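Local coordinates for Glyoxalase/bleomycin resistance protein/dioxygenase (Alicyclobacillus acidocaldarius subsp. acidocaldarius, PDB 3RRI), which probably binds a metal ion and may act as a dioxygenase, as a member of the glyoxalase/bleomycin resistance (vicinal oxygen chelate) superfamily, at residues A[83-88]-A[111-116]. Residues are numbered along the deposited sequence; the frame is centred on the assembly and turned at random.
Sequences NLYKLA and ETFFLI
Phe113 reaches from strand 110-116 to helix 78-90 and meets the helix at Leu84 and Tyr85. Its CB points at the helix. Its CG lies between the backbone N and the carbonyl carbon (chi1 59°), and the ring extends from there to the helix backbone. Phe113 CG is 4.1 Å from Tyr85 CD1. Phe113 CD2, the next atom along that side, also meets Tyr85 CD1. Further out, Phe113 CE2 touches Tyr85 CB at 3.8 Å. The tip, Phe113 CZ, comes to 3.7 Å from Tyr85 N and also meets Tyr85 CA. The approach to N is a van der Waals contact, and no hydrogen bond crosses between the two segments.

The two rings form an edge-to-face pair. The edge of Tyr85 is turned toward one face of Phe113, with Tyr85 CD1 above that face, offset toward the rim. The planes meet at 64° and the centroids are 5.4 Å apart. The Tyr85 hydroxyl is hydrogen-bonded to Asp98, which ties down the far end of the ring.

Helix-on-sheet packing of this kind is part of the vicinal oxygen chelate fold, which is built from βαβββ modules. Helix 78-90 follows strand 70-74 and packs against the sheet that holds strand 110-116. The short segments run at 34° to each other, with their axes 10.5 Å apart.

Leu84 comes to the edge of Phe113, near the ring plane. Its CG lies 4.0 Å from Phe113 CZ, and CD2 is close to the same atom. Phe81, one helical turn before Tyr85, makes a second edge-to-face pair with Phe113. Towards the C-terminal ends of both segments, Ala88 CB meets Leu115 CD2 at 3.9 Å. Phe95 of strand 95-98 touches both of these side chains.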
loop_
_atom_site.group_PDB
_atom_site.type_symbol
_atom_site.label_atom_id
_atom_site.label_comp_id
_atom_site.label_asym_id
_atom_site.label_seq_id
_atom_site.Cartn_x
_atom_site.Cartn_y
_atom_site.Cartn_z
ATOM N N ASN A 83 -1.775 1.261 -24.077
ATOM C CA ASN A 83 -0.970 2.459 -24.204
ATOM C C ASN A 83 0.399 2.185 -24.806
ATOM O O ASN A 83 0.914 2.963 -25.576
ATOM C CB ASN A 83 -0.749 3.113 -22.836
ATOM C CG ASN A 83 -1.983 3.833 -22.309
ATOM O OD1 ASN A 83 -2.996 3.972 -23.014
ATOM N ND2 ASN A 83 -1.910 4.284 -21.056
ATOM N N LEU A 84 1.033 1.094 -24.370
ATOM C CA LEU A 84 2.378 0.805 -24.863
ATOM C C LEU A 84 2.352 0.370 -26.315
ATOM O O LEU A 84 3.199 0.768 -27.094
ATOM C CB LEU A 84 3.052 -0.257 -23.969
ATOM C CG LEU A 84 4.485 -0.644 -24.385
ATOM C CD1 LEU A 84 5.428 0.581 -24.290
ATOM C CD2 LEU A 84 5.022 -1.850 -23.543
ATOM N N TYR A 85 1.352 -0.421 -26.682
ATOM C CA TYR A 85 1.220 -0.769 -28.100
ATOM C C TYR A 85 1.069 0.473 -28.976
ATOM O O TYR A 85 1.695 0.590 -30.023
ATOM C CB TYR A 85 0.031 -1.672 -28.263
ATOM C CG TYR A 85 -0.275 -2.098 -29.682
ATOM C CD1 TYR A 85 0.513 -3.038 -30.310
ATOM C CD2 TYR A 85 -1.368 -1.583 -30.365
ATOM C CE1 TYR A 85 0.256 -3.460 -31.586
ATOM C CE2 TYR A 85 -1.635 -2.001 -31.646
ATOM C CZ TYR A 85 -0.826 -2.935 -32.250
ATOM O OH TYR A 85 -1.024 -3.398 -33.527
ATOM N N LYS A 86 0.219 1.390 -28.528
ATOM C CA LYS A 86 -0.044 2.623 -29.283
ATOM C C LYS A 86 1.236 3.444 -29.373
ATOM O O LYS A 86 1.574 4.017 -30.413
ATOM C CB LYS A 86 -1.146 3.433 -28.598
ATOM C CG LYS A 86 -1.420 4.789 -29.229
ATOM C CD LYS A 86 -2.546 5.520 -28.502
ATOM C CE LYS A 86 -2.584 7.029 -28.808
ATOM N NZ LYS A 86 -3.294 7.762 -27.717
ATOM N N LEU A 87 1.999 3.488 -28.273
ATOM C CA LEU A 87 3.243 4.207 -28.271
ATOM C C LEU A 87 4.210 3.643 -29.319
ATOM O O LEU A 87 4.821 4.408 -30.092
ATOM C CB LEU A 87 3.869 4.122 -26.867
ATOM C CG LEU A 87 5.236 4.784 -26.610
ATOM C CD1 LEU A 87 5.447 5.150 -25.099
ATOM C CD2 LEU A 87 6.420 3.966 -27.067
ATOM N N ALA A 88 4.379 2.325 -29.301
ATOM C CA ALA A 88 5.283 1.626 -30.219
ATOM C C ALA A 88 4.908 1.878 -31.685
ATOM O O ALA A 88 5.774 2.184 -32.508
ATOM C CB ALA A 88 5.310 0.141 -29.897
ATOM N N GLU A 111 -2.978 -11.610 -24.569
ATOM C CA GLU A 111 -2.569 -10.787 -25.700
ATOM C C GLU A 111 -1.090 -10.560 -25.593
ATOM O O GLU A 111 -0.566 -10.415 -24.480
ATOM C CB GLU A 111 -3.303 -9.451 -25.719
ATOM C CG GLU A 111 -4.835 -9.531 -25.837
ATOM C CD GLU A 111 -5.494 -8.344 -26.562
ATOM O OE1 GLU A 111 -6.736 -8.305 -26.598
ATOM O OE2 GLU A 111 -4.810 -7.463 -27.105
ATOM N N THR A 112 -0.408 -10.475 -26.736
ATOM C CA THR A 112 1.039 -10.357 -26.761
ATOM C C THR A 112 1.467 -9.533 -27.982
ATOM O O THR A 112 0.803 -9.583 -29.031
ATOM C CB THR A 112 1.661 -11.758 -26.868
ATOM O OG1 THR A 112 3.075 -11.669 -26.929
ATOM C CG2 THR A 112 1.194 -12.420 -28.142
ATOM N N PHE A 113 2.529 -8.750 -27.859
ATOM C CA PHE A 113 3.263 -8.256 -29.025
ATOM C C PHE A 113 4.748 -8.268 -28.695
ATOM O O PHE A 113 5.106 -8.229 -27.514
ATOM C CB PHE A 113 2.804 -6.872 -29.498
ATOM C CG PHE A 113 2.927 -5.779 -28.470
ATOM C CD1 PHE A 113 4.042 -4.953 -28.426
ATOM C CD2 PHE A 113 1.900 -5.529 -27.569
ATOM C CE1 PHE A 113 4.109 -3.911 -27.533
ATOM C CE2 PHE A 113 2.005 -4.503 -26.645
ATOM C CZ PHE A 113 3.109 -3.707 -26.640
ATOM N N PHE A 114 5.581 -8.424 -29.713
ATOM C CA PHE A 114 7.032 -8.424 -29.549
ATOM C C PHE A 114 7.642 -7.246 -30.286
ATOM O O PHE A 114 7.383 -7.060 -31.488
ATOM C CB PHE A 114 7.649 -9.666 -30.158
ATOM C CG PHE A 114 7.467 -10.931 -29.376
ATOM C CD1 PHE A 114 8.559 -11.508 -28.736
ATOM C CD2 PHE A 114 6.261 -11.581 -29.321
ATOM C CE1 PHE A 114 8.431 -12.709 -28.041
ATOM C CE2 PHE A 114 6.118 -12.768 -28.598
ATOM C CZ PHE A 114 7.218 -13.337 -27.966
ATOM N N LEU A 115 8.470 -6.476 -29.600
ATOM C CA LEU A 115 9.332 -5.468 -30.196
ATOM C C LEU A 115 10.732 -6.063 -30.356
ATOM O O LEU A 115 11.025 -7.129 -29.798
ATOM C CB LEU A 115 9.403 -4.216 -29.331
ATOM C CG LEU A 115 8.084 -3.597 -28.907
ATOM C CD1 LEU A 115 8.304 -2.387 -28.096
ATOM C CD2 LEU A 115 7.219 -3.270 -30.176
ATOM N N ILE A 116 11.573 -5.408 -31.155
ATOM C CA ILE A 116 12.945 -5.894 -31.381
ATOM C C ILE A 116 13.883 -4.726 -31.326
ATOM O O ILE A 116 13.670 -3.694 -31.963
ATOM C CB ILE A 116 13.051 -6.729 -32.704
ATOM C CG1 ILE A 116 14.459 -7.322 -32.898
ATOM C CG2 ILE A 116 12.580 -5.896 -33.930
ATOM C CD1 ILE A 116 14.580 -8.321 -34.046
#